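Local coordinates for protein galactitol-1-phosphate 5-dehydrogenase (Escherichia coli, PDB 4A2C) that oxidises galactitol 1-phosphate to D-tagatose 6-phosphate with NAD(+), as a zinc-containing dehydrogenase of the alcohol dehydrogenase family, at residues N161-I166 / G184-T189. Residues are numbered along the deposited sequence; the frame is centred on the assembly and turned at random.
Sequences NKNVII and GAKSVT
Ile166 N bonds to Thr189 O at 2.8 Å, Thr189 N to Val164 O at 2.9 Å, and Val164 N to Ser187 O at 3.0 Å. The backbones thus pair as parallel strands. Before the strands, Asn161 N makes a nearly straight bond to Gly184 O (175° at the hydrogen). Where they begin, Lys162 O receives weak bonds from Lys186 N and Ser187 N.

Ser187 OG lies only 2.4 Å from Asn163 OD1. A hydrogen bond from the serine is indicated, but its modelled geometry is doubtful. The serine hydroxyl sits between its own backbone N and carbonyl carbon (chi1 61°), which turns it toward the asparagine. A water gives one hydrogen to Ser187 OG and the other to Val164 O, and also meets Thr189 OG1. Val164 O thus has two donors, Thr189 N and the water. Asn163 ND2 is held by Phe229 O.

The aliphatic part of Lys186 runs alongside Asn163, with CD 3.5 Å from Asn163 OD1. On the face of Val164 and Val188, Val164 CG1 lies 3.4 Å from Ala185 CB, closer than usual. With chi1 of Val164 eclipsed (-1°), this tightness is doubtful.

The two strands belong to the beta-alpha-beta unit of a Rossmann fold. Helix 171-182, which links them, packs on Val164, Ile166 and Val188 and ends in a Schellman motif at Gly184. Strand 231-235 flanks 163-166 across from 187-189.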
ATOM      1  N   ASN A 161      10.669  15.559   8.021  1.00 31.04           N
ATOM      2  CA  ASN A 161      11.035  14.840   9.237  1.00 28.50           C
ATOM      3  C   ASN A 161      10.993  13.325   9.088  1.00 26.29           C
ATOM      4  O   ASN A 161      11.082  12.596  10.076  1.00 24.06           O
ATOM      5  CB  ASN A 161      10.150  15.272  10.402  1.00 34.29           C
ATOM      6  CG  ASN A 161      10.425  16.686  10.841  1.00 43.31           C
ATOM      7  OD1 ASN A 161      11.559  17.171  10.754  1.00 45.15           O
ATOM      8  ND2 ASN A 161       9.390  17.362  11.327  1.00 47.49           N
ATOM      9  N   LYS A 162      10.853  12.848   7.860  1.00 20.08           N
ATOM     10  CA  LYS A 162      10.839  11.410   7.628  1.00 16.31           C
ATOM     11  C   LYS A 162      12.202  10.891   7.193  1.00 18.95           C
ATOM     12  O   LYS A 162      13.036  11.646   6.676  1.00 18.04           O
ATOM     13  CB  LYS A 162       9.770  11.040   6.600  1.00 16.32           C
ATOM     14  CG  LYS A 162       8.352  11.416   7.056  1.00 20.78           C
ATOM     15  CD  LYS A 162       7.302  10.986   6.058  1.00 16.58           C
ATOM     16  CE  LYS A 162       5.908  11.418   6.514  1.00 16.99           C
ATOM     17  NZ  LYS A 162       4.854  10.971   5.567  1.00 14.34           N
ATOM     18  N   ASN A 163      12.449   9.609   7.428  1.00 19.72           N
ATOM     19  CA  ASN A 163      13.671   9.002   6.920  1.00 24.30           C
ATOM     20  C   ASN A 163      13.416   8.483   5.516  1.00 27.29           C
ATOM     21  O   ASN A 163      12.903   7.370   5.333  1.00 25.17           O
ATOM     22  CB  ASN A 163      14.159   7.882   7.843  1.00 18.40           C
ATOM     23  CG  ASN A 163      14.711   8.414   9.141  1.00 21.33           C
ATOM     24  OD1 ASN A 163      15.564   9.312   9.147  1.00 23.30           O
ATOM     25  ND2 ASN A 163      14.209   7.887  10.257  1.00 24.85           N
ATOM     26  N   VAL A 164      13.743   9.300   4.519  1.00 26.66           N
ATOM     27  CA  VAL A 164      13.425   8.909   3.158  1.00 18.69           C
ATOM     28  C   VAL A 164      14.550   8.113   2.530  1.00 16.32           C
ATOM     29  O   VAL A 164      15.743   8.391   2.725  1.00 21.67           O
ATOM     30  CB  VAL A 164      12.922  10.085   2.252  1.00 25.38           C
ATOM     31  CG1 VAL A 164      12.848  11.384   3.009  1.00 23.74           C
ATOM     32  CG2 VAL A 164      13.725  10.193   0.979  1.00 20.73           C
ATOM     33  N   ILE A 165      14.143   7.088   1.795  1.00 13.47           N
ATOM     34  CA  ILE A 165      15.061   6.183   1.126  1.00 17.30           C
ATOM     35  C   ILE A 165      14.654   6.203  -0.348  1.00 20.98           C
ATOM     36  O   ILE A 165      13.491   5.931  -0.670  1.00 22.18           O
ATOM     37  CB  ILE A 165      14.896   4.766   1.691  1.00 18.54           C
ATOM     38  CG1 ILE A 165      15.258   4.756   3.183  1.00 14.62           C
ATOM     39  CG2 ILE A 165      15.777   3.774   0.938  1.00 17.71           C
ATOM     40  CD1 ILE A 165      14.979   3.426   3.890  1.00 16.40           C
ATOM     41  N   ILE A 166      15.582   6.562  -1.235  1.00 17.57           N
ATOM     42  CA  ILE A 166      15.284   6.578  -2.669  1.00 19.91           C
ATOM     43  C   ILE A 166      15.984   5.403  -3.339  1.00 17.14           C
ATOM     44  O   ILE A 166      17.191   5.232  -3.211  1.00 24.59           O
ATOM     45  CB  ILE A 166      15.732   7.892  -3.352  1.00 19.57           C
ATOM     46  CG1 ILE A 166      15.241   9.114  -2.570  1.00 26.68           C
ATOM     47  CG2 ILE A 166      15.234   7.942  -4.814  1.00 17.19           C
ATOM     48  CD1 ILE A 166      13.723   9.161  -2.362  1.00 26.07           C
ATOM     49  N   GLY A 184      13.208  19.312   4.019  1.00 24.09           N
ATOM     50  CA  GLY A 184      13.386  18.969   5.419  1.00 26.12           C
ATOM     51  C   GLY A 184      13.160  17.517   5.819  1.00 26.34           C
ATOM     52  O   GLY A 184      12.680  17.255   6.926  1.00 29.30           O
ATOM     53  N   ALA A 185      13.505  16.572   4.940  1.00 20.55           N
ATOM     54  CA  ALA A 185      13.552  15.152   5.331  1.00 17.46           C
ATOM     55  C   ALA A 185      14.505  15.011   6.508  1.00 23.73           C
ATOM     56  O   ALA A 185      15.547  15.673   6.541  1.00 22.01           O
ATOM     57  CB  ALA A 185      14.048  14.307   4.160  1.00 17.19           C
ATOM     58  N   LYS A 186      14.178  14.156   7.470  1.00 18.90           N
ATOM     59  CA  LYS A 186      15.094  13.940   8.577  1.00 23.00           C
ATOM     60  C   LYS A 186      16.411  13.335   8.099  1.00 23.08           C
ATOM     61  O   LYS A 186      17.463  13.673   8.605  1.00 23.49           O
ATOM     62  CB  LYS A 186      14.487  13.035   9.652  1.00 21.86           C
ATOM     63  CG  LYS A 186      15.435  12.850  10.850  1.00 29.78           C
ATOM     64  CD  LYS A 186      15.069  11.620  11.670  1.00 33.78           C
ATOM     65  CE  LYS A 186      16.076  11.380  12.797  1.00 40.46           C
ATOM     66  NZ  LYS A 186      15.908  12.344  13.921  1.00 45.64           N
ATOM     67  N   SER A 187      16.344  12.403   7.157  1.00 23.83           N
ATOM     68  CA  SER A 187      17.549  11.848   6.565  1.00 19.62           C
ATOM     69  C   SER A 187      17.215  11.430   5.148  1.00 19.47           C
ATOM     70  O   SER A 187      16.054  11.201   4.818  1.00 19.22           O
ATOM     71  CB  SER A 187      18.039  10.636   7.346  1.00 21.89           C
ATOM     72  OG  SER A 187      17.062   9.602   7.342  1.00 19.72           O
ATOM     73  N   VAL A 188      18.235  11.341   4.305  1.00 21.96           N
ATOM     74  CA  VAL A 188      18.050  10.835   2.952  1.00 25.01           C
ATOM     75  C   VAL A 188      19.102   9.779   2.636  1.00 25.37           C
ATOM     76  O   VAL A 188      20.319   9.999   2.778  1.00 19.65           O
ATOM     77  CB  VAL A 188      18.078  11.958   1.888  1.00 23.99           C
ATOM     78  CG1 VAL A 188      17.801  11.379   0.509  1.00 24.03           C
ATOM     79  CG2 VAL A 188      17.033  13.011   2.215  1.00 20.79           C
ATOM     80  N   THR A 189      18.607   8.625   2.218  1.00 16.24           N
ATOM     81  CA  THR A 189      19.444   7.494   1.871  1.00 21.66           C
ATOM     82  C   THR A 189      19.145   7.128   0.433  1.00 20.81           C
ATOM     83  O   THR A 189      17.991   7.145   0.008  1.00 22.38           O
ATOM     84  CB  THR A 189      19.110   6.290   2.745  1.00 22.89           C
ATOM     85  OG1 THR A 189      19.583   6.534   4.073  1.00 24.20           O
ATOM     86  CG2 THR A 189      19.771   5.031   2.198  1.00 22.54           C
TER
HETATM   87  O   HOH W   1      16.997   7.874   5.251  1.00 18.12           O